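Local coordinates for fluoroacetyl-CoA thioesterase (PDB 3KUV), which hydrolyses fluoroacetyl-CoA to fluoroacetate and CoA, leaving acetyl-CoA alone, and so protects its fluoroacetate-producing Streptomyces host, at residues Glu50-Leu61 against Gly116-His124. The protein carries 1 engineered substitution. Sequence-based numbering, arbitrary orientation.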
ATOM      1  N   GLU B  50       6.822   2.378  -4.305  1.00 10.18           N
ATOM      2  CA  GLU B  50       7.455   1.284  -5.033  1.00  9.27           C
ATOM      3  C   GLU B  50       7.885   1.769  -6.408  1.00 10.66           C
ATOM      4  O   GLU B  50       8.987   1.468  -6.856  1.00 11.38           O
ATOM      5  CB  GLU B  50       6.528   0.055  -5.218  1.00 11.12           C
ATOM      6  CG  GLU B  50       6.201  -0.611  -3.882  1.00 14.21           C
ATOM      7  CD  GLU B  50       5.684  -2.034  -4.158  1.00 17.09           C
ATOM      8  OE1 GLU B  50       6.425  -2.936  -4.643  1.00 15.53           O
ATOM      9  OE2 GLU B  50       4.460  -2.324  -3.895  1.00 22.10           O
ATOM     10  N   TRP B  51       6.972   2.415  -7.125  1.00 10.12           N
ATOM     11  CA  TRP B  51       7.262   2.878  -8.481  1.00 10.28           C
ATOM     12  C   TRP B  51       8.497   3.782  -8.500  1.00  9.83           C
ATOM     13  O   TRP B  51       9.349   3.627  -9.410  1.00 10.52           O
ATOM     14  CB  TRP B  51       5.992   3.600  -8.974  1.00 11.54           C
ATOM     15  CG  TRP B  51       5.956   3.976 -10.482  1.00 10.43           C
ATOM     16  CD1 TRP B  51       6.964   3.797 -11.441  1.00 13.50           C
ATOM     17  CD2 TRP B  51       4.916   4.740 -11.095  1.00 12.31           C
ATOM     18  NE1 TRP B  51       6.523   4.365 -12.672  1.00 13.05           N
ATOM     19  CE2 TRP B  51       5.306   4.982 -12.461  1.00 12.72           C
ATOM     20  CE3 TRP B  51       3.703   5.294 -10.609  1.00 15.03           C
ATOM     21  CZ2 TRP B  51       4.496   5.733 -13.329  1.00 15.58           C
ATOM     22  CZ3 TRP B  51       2.891   6.062 -11.484  1.00 16.91           C
ATOM     23  CH2 TRP B  51       3.323   6.247 -12.859  1.00 18.34           C
ATOM     24  N   ALA B  52       8.576   4.745  -7.609  1.00  9.43           N
ATOM     25  CA  ALA B  52       9.766   5.582  -7.509  1.00  9.73           C
ATOM     26  C   ALA B  52      11.015   4.722  -7.387  1.00 11.83           C
ATOM     27  O   ALA B  52      11.988   5.016  -8.086  1.00 11.69           O
ATOM     28  CB  ALA B  52       9.659   6.531  -6.323  1.00  9.92           C
ATOM     29  N   CYS B  53      11.040   3.764  -6.441  1.00 10.90           N
ATOM     30  CA  CYS B  53      12.245   2.944  -6.244  1.00 10.28           C
ATOM     31  C   CYS B  53      12.536   2.066  -7.470  1.00 11.15           C
ATOM     32  O   CYS B  53      13.730   1.918  -7.830  1.00 11.70           O
ATOM     33  CB  CYS B  53      12.143   2.130  -4.952  1.00 10.36           C
ATOM     34  SG  CYS B  53      11.966   3.106  -3.488  1.00 11.42           S
ATOM     35  N   VAL B  54      11.488   1.528  -8.137  1.00  9.12           N
ATOM     36  CA  VAL B  54      11.716   0.803  -9.385  1.00 10.46           C
ATOM     37  C   VAL B  54      12.415   1.637 -10.461  1.00  9.63           C
ATOM     38  O   VAL B  54      13.347   1.190 -11.154  1.00 11.61           O
ATOM     39  CB  VAL B  54      10.337   0.189  -9.902  1.00 12.58           C
ATOM     40  CG1 VAL B  54      10.389  -0.261 -11.338  1.00 13.55           C
ATOM     41  CG2 VAL B  54       9.816  -0.939  -8.920  1.00 11.58           C
ATOM     42  N   ARG B  55      11.967   2.888 -10.622  1.00 11.90           N
ATOM     43  CA  ARG B  55      12.638   3.784 -11.639  1.00 10.62           C
ATOM     44  C   ARG B  55      14.103   4.038 -11.247  1.00 12.24           C
ATOM     45  O   ARG B  55      14.971   3.995 -12.160  1.00 12.48           O
ATOM     46  CB  ARG B  55      11.842   5.126 -11.741  1.00 11.09           C
ATOM     47  CG  ARG B  55      10.480   4.929 -12.441  1.00 10.84           C
ATOM     48  CD  ARG B  55       9.814   6.325 -12.576  1.00 15.14           C
ATOM     49  NE  ARG B  55      10.635   7.253 -13.377  1.00 12.34           N
ATOM     50  CZ  ARG B  55      10.495   8.599 -13.393  1.00 17.87           C
ATOM     51  NH1 ARG B  55       9.629   9.287 -12.580  1.00 20.66           N
ATOM     52  NH2 ARG B  55      11.199   9.349 -14.245  1.00 19.59           N
ATOM     53  N   ALA B  56      14.358   4.239  -9.950  1.00 13.39           N
ATOM     54  CA  ALA B  56      15.727   4.564  -9.458  1.00 13.60           C
ATOM     55  C   ALA B  56      16.651   3.342  -9.760  1.00 16.92           C
ATOM     56  O   ALA B  56      17.823   3.533 -10.130  1.00 16.58           O
ATOM     57  CB  ALA B  56      15.679   4.857  -8.085  1.00 15.07           C
ATOM     58  N   MET B  57      16.141   2.137  -9.573  1.00 15.02           N
ATOM     59  CA  MET B  57      16.931   0.893  -9.736  1.00 16.02           C
ATOM     60  C   MET B  57      17.145   0.446 -11.116  1.00 15.81           C
ATOM     61  O   MET B  57      18.009  -0.466 -11.400  1.00 16.20           O
ATOM     62  CB  MET B  57      16.002  -0.224  -9.192  1.00 19.37           C
ATOM     63  CG  MET B  57      16.231  -0.394  -7.855  1.00 17.85           C
ATOM     64  SD  MET B  57      14.970  -1.727  -7.296  1.00 17.97           S
ATOM     65  CE  MET B  57      15.787  -3.209  -7.818  1.00 16.47           C
ATOM     66  N   ALA B  58      16.386   0.926 -12.062  1.00 14.39           N
ATOM     67  CA  ALA B  58      16.379   0.292 -13.412  1.00 17.24           C
ATOM     68  C   ALA B  58      17.699   0.201 -14.159  1.00 20.81           C
ATOM     69  O   ALA B  58      18.004  -0.847 -14.787  1.00 21.72           O
ATOM     70  CB  ALA B  58      15.308   0.953 -14.363  1.00 16.28           C
ATOM     71  N   PRO B  59      18.507   1.252 -14.104  1.00 23.44           N
ATOM     72  CA  PRO B  59      19.604   1.183 -15.087  1.00 24.71           C
ATOM     73  C   PRO B  59      20.699   0.263 -14.583  1.00 25.99           C
ATOM     74  O   PRO B  59      21.705   0.024 -15.311  1.00 26.89           O
ATOM     75  CB  PRO B  59      20.139   2.628 -15.154  1.00 26.40           C
ATOM     76  CG  PRO B  59      19.344   3.482 -14.183  1.00 27.47           C
ATOM     77  CD  PRO B  59      18.500   2.500 -13.288  1.00 24.62           C
ATOM     78  N   TYR B  60      20.559  -0.258 -13.369  1.00 21.86           N
ATOM     79  CA  TYR B  60      21.545  -1.091 -12.763  1.00 25.11           C
ATOM     80  C   TYR B  60      21.093  -2.589 -12.680  1.00 24.05           C
ATOM     81  O   TYR B  60      21.829  -3.422 -12.110  1.00 27.64           O
ATOM     82  CB  TYR B  60      21.768  -0.635 -11.307  1.00 27.02           C
ATOM     83  CG  TYR B  60      22.138   0.808 -11.157  1.00 28.86           C
ATOM     84  CD1 TYR B  60      23.501   1.209 -11.136  1.00 35.61           C
ATOM     85  CD2 TYR B  60      21.145   1.814 -11.046  1.00 32.67           C
ATOM     86  CE1 TYR B  60      23.858   2.576 -10.990  1.00 33.74           C
ATOM     87  CE2 TYR B  60      21.493   3.174 -10.927  1.00 35.22           C
ATOM     88  CZ  TYR B  60      22.861   3.534 -10.858  1.00 32.81           C
ATOM     89  OH  TYR B  60      23.210   4.855 -10.740  1.00 37.30           O
ATOM     90  N   LEU B  61      19.890  -2.917 -13.199  1.00 21.44           N
ATOM     91  CA  LEU B  61      19.466  -4.322 -13.364  1.00 19.74           C
ATOM     92  C   LEU B  61      20.078  -4.921 -14.672  1.00 20.39           C
ATOM     93  O   LEU B  61      20.357  -4.201 -15.624  1.00 20.32           O
ATOM     94  CB  LEU B  61      17.949  -4.381 -13.473  1.00 19.67           C
ATOM     95  CG  LEU B  61      17.331  -3.953 -12.094  1.00 18.65           C
ATOM     96  CD1 LEU B  61      15.950  -4.431 -12.119  1.00 20.74           C
ATOM     97  CD2 LEU B  61      18.090  -4.630 -10.853  1.00 24.14           C
ATOM     98  N   GLY B 116       9.233   6.905   5.664  1.00  8.51           N
ATOM     99  CA  GLY B 116       9.620   5.697   6.300  1.00  8.42           C
ATOM    100  C   GLY B 116      10.582   4.948   5.411  1.00  7.73           C
ATOM    101  O   GLY B 116      11.484   5.559   4.838  1.00  8.96           O
ATOM    102  N   THR B 117      10.477   3.632   5.443  1.00  8.03           N
ATOM    103  CA  THR B 117      11.436   2.750   4.800  1.00  9.37           C
ATOM    104  C   THR B 117      10.748   1.773   3.852  1.00 10.05           C
ATOM    105  O   THR B 117       9.568   1.466   3.997  1.00 10.33           O
ATOM    106  CB  THR B 117      12.277   1.950   5.824  1.00  9.33           C
ATOM    107  OG1 THR B 117      11.373   1.280   6.754  1.00 11.28           O
ATOM    108  CG2 THR B 117      13.242   2.867   6.648  1.00 12.26           C
ATOM    109  N   HIS B 118      11.506   1.242   2.892  1.00  9.20           N
ATOM    110  CA  HIS B 118      10.982   0.273   1.895  1.00  9.88           C
ATOM    111  C   HIS B 118      12.150  -0.620   1.502  1.00 10.73           C
ATOM    112  O   HIS B 118      13.301  -0.117   1.273  1.00 12.55           O
ATOM    113  CB  HIS B 118      10.524   1.024   0.644  1.00 10.72           C
ATOM    114  CG  HIS B 118       9.975   0.094  -0.417  1.00  9.98           C
ATOM    115  ND1 HIS B 118      10.270   0.144  -1.775  1.00 13.07           N
ATOM    116  CD2 HIS B 118       9.137  -0.958  -0.250  1.00  6.76           C
ATOM    117  CE1 HIS B 118       9.590  -0.809  -2.409  1.00  6.23           C
ATOM    118  NE2 HIS B 118       8.912  -1.475  -1.511  1.00 11.53           N
ATOM    119  N   GLU B 119      11.902  -1.904   1.366  1.00  8.25           N
ATOM    120  CA  GLU B 119      12.956  -2.854   0.865  1.00  8.72           C
ATOM    121  C   GLU B 119      12.407  -3.590  -0.324  1.00  9.36           C
ATOM    122  O   GLU B 119      11.185  -3.842  -0.414  1.00  9.08           O
ATOM    123  CB  GLU B 119      13.278  -3.869   1.945  1.00 11.46           C
ATOM    124  CG  GLU B 119      14.067  -3.220   3.157  1.00 13.66           C
ATOM    125  CD  GLU B 119      13.201  -2.413   4.079  1.00 20.74           C
ATOM    126  OE1 GLU B 119      12.095  -2.887   4.352  1.00 20.40           O
ATOM    127  OE2 GLU B 119      13.592  -1.363   4.609  1.00 22.73           O
ATOM    128  N   ARG B 120      13.334  -3.926  -1.233  1.00  9.25           N
ATOM    129  CA  ARG B 120      13.028  -4.649  -2.458  1.00  8.64           C
ATOM    130  C   ARG B 120      14.002  -5.789  -2.687  1.00  9.65           C
ATOM    131  O   ARG B 120      15.086  -5.790  -2.155  1.00 10.89           O
ATOM    132  CB  ARG B 120      13.153  -3.716  -3.662  1.00  8.69           C
ATOM    133  CG  ARG B 120      12.157  -2.494  -3.521  1.00  9.04           C
ATOM    134  CD  ARG B 120      11.993  -1.710  -4.822  1.00  8.66           C
ATOM    135  NE  ARG B 120      11.337  -2.472  -5.879  1.00  9.08           N
ATOM    136  CZ  ARG B 120      10.049  -2.803  -5.907  1.00  9.44           C
ATOM    137  NH1 ARG B 120       9.235  -2.269  -4.953  1.00  9.37           N
ATOM    138  NH2 ARG B 120       9.512  -3.613  -6.823  1.00 11.09           N
ATOM    139  N   ALA B 121      13.602  -6.766  -3.494  1.00  9.61           N
ATOM    140  CA  ALA B 121      14.439  -7.870  -3.884  1.00  9.84           C
ATOM    141  C   ALA B 121      14.471  -7.992  -5.426  1.00  9.85           C
ATOM    142  O   ALA B 121      13.394  -8.020  -6.053  1.00 10.57           O
ATOM    143  CB  ALA B 121      13.930  -9.198  -3.310  1.00 11.99           C
ATOM    144  N   VAL B 122      15.670  -8.069  -5.988  1.00 10.12           N
ATOM    145  CA  VAL B 122      15.832  -8.332  -7.436  1.00  9.52           C
ATOM    146  C   VAL B 122      15.424  -9.781  -7.770  1.00 12.19           C
ATOM    147  O   VAL B 122      15.656 -10.695  -7.011  1.00 12.89           O
ATOM    148  CB  VAL B 122      17.298  -8.142  -7.807  1.00 10.95           C
ATOM    149  CG1 VAL B 122      17.428  -8.397  -9.360  1.00 12.51           C
ATOM    150  CG2 VAL B 122      17.726  -6.668  -7.534  1.00 13.57           C
ATOM    151  N   ILE B 123      14.694  -9.886  -8.867  1.00 10.29           N
ATOM    152  CA  ILE B 123      14.137 -11.203  -9.321  1.00 11.53           C
ATOM    153  C   ILE B 123      14.479 -11.390 -10.789  1.00 12.73           C
ATOM    154  O   ILE B 123      14.620 -10.419 -11.546  1.00 13.54           O
ATOM    155  CB  ILE B 123      12.635 -11.398  -9.078  1.00 11.97           C
ATOM    156  CG1 ILE B 123      11.812 -10.299  -9.751  1.00 13.11           C
ATOM    157  CG2 ILE B 123      12.310 -11.559  -7.557  1.00 13.04           C
ATOM    158  CD1 ILE B 123      10.342 -10.689  -9.864  1.00 13.32           C
ATOM    159  N   HIS B 124      14.600 -12.677 -11.181  1.00 15.51           N
ATOM    160  CA  HIS B 124      14.674 -12.999 -12.618  1.00 16.20           C
ATOM    161  C   HIS B 124      13.211 -13.120 -13.074  1.00 14.66           C
ATOM    162  O   HIS B 124      12.485 -14.007 -12.556  1.00 14.30           O
ATOM    163  CB  HIS B 124      15.397 -14.325 -12.773  1.00 16.46           C
ATOM    164  CG  HIS B 124      15.575 -14.705 -14.221  1.00 24.77           C
ATOM    165  ND1 HIS B 124      14.653 -15.457 -14.916  1.00 32.18           N
ATOM    166  CD2 HIS B 124      16.508 -14.311 -15.133  1.00 34.50           C
ATOM    167  CE1 HIS B 124      15.071 -15.610 -16.168  1.00 31.75           C
ATOM    168  NE2 HIS B 124      16.184 -14.912 -16.329  1.00 35.22           N
TER
HETATM  169  O   HOH W   1       6.714  -3.985  -7.233  1.00 30.66           O
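His118 meets the Glu50-Leu61 helix at Glu50 and Cys53. It points toward the helix from its backbone, and a chi1 of -180°, with CG anti to the backbone N, sets its ring beside these two residues. Glu50 CG comes obliquely to the ring, 3.7 Å from His118 CE1. Cys53 SG sits at the ring edge, 3.8 Å from His118 ND1. That nitrogen is buried and has no polar partner in the model.

Arg120, two residues on, makes the largest share of the contact. Its chain bends at chi3 (66°), and the guanidinium lies beside the helix. Arg120 NH1 donates to Glu50 OE1 in a salt bridge of 2.9 Å, nearly straight at 171°. The acceptor lies in the guanidinium plane and offers its anti lone pair. One water links the same carboxylate oxygen to Arg120 NH2, accepting from the arginine and donating to the glutamate. Val54 CG2 lies over one face of the guanidinium, offset toward the rim, 3.4 Å from Arg120 NH2. Met57 SD lies near its plane at the edge, 3.9 Å from Arg120 CD. Ser67 OG on the adjoining strand 65-75 is hydrogen-bonded to Arg120 NE.

Farther along, the Val122 side chain meets apolar groups of the helix end and the turn after it. Val122 CG2 touches Met57 CE at 4.0 Å and Leu61 CD2 at 3.9 Å.

The helix lies across the antiparallel sheet as in the hot dog fold, and the second subunit's engineered Ser42, an active-site position, packs on Glu50. Glu50 is an active-site residue and Arg120 binds substrate; a bound acetate lies close to Glu50. The direct bond and the water both grip Glu50 OE1, holding that one oxygen at the guanidinium edge, while the carboxylate plane is turned partly away from the guanidinium plane. The contact thus ties a catalytic group on the helix to a substrate-binding group on the sheet.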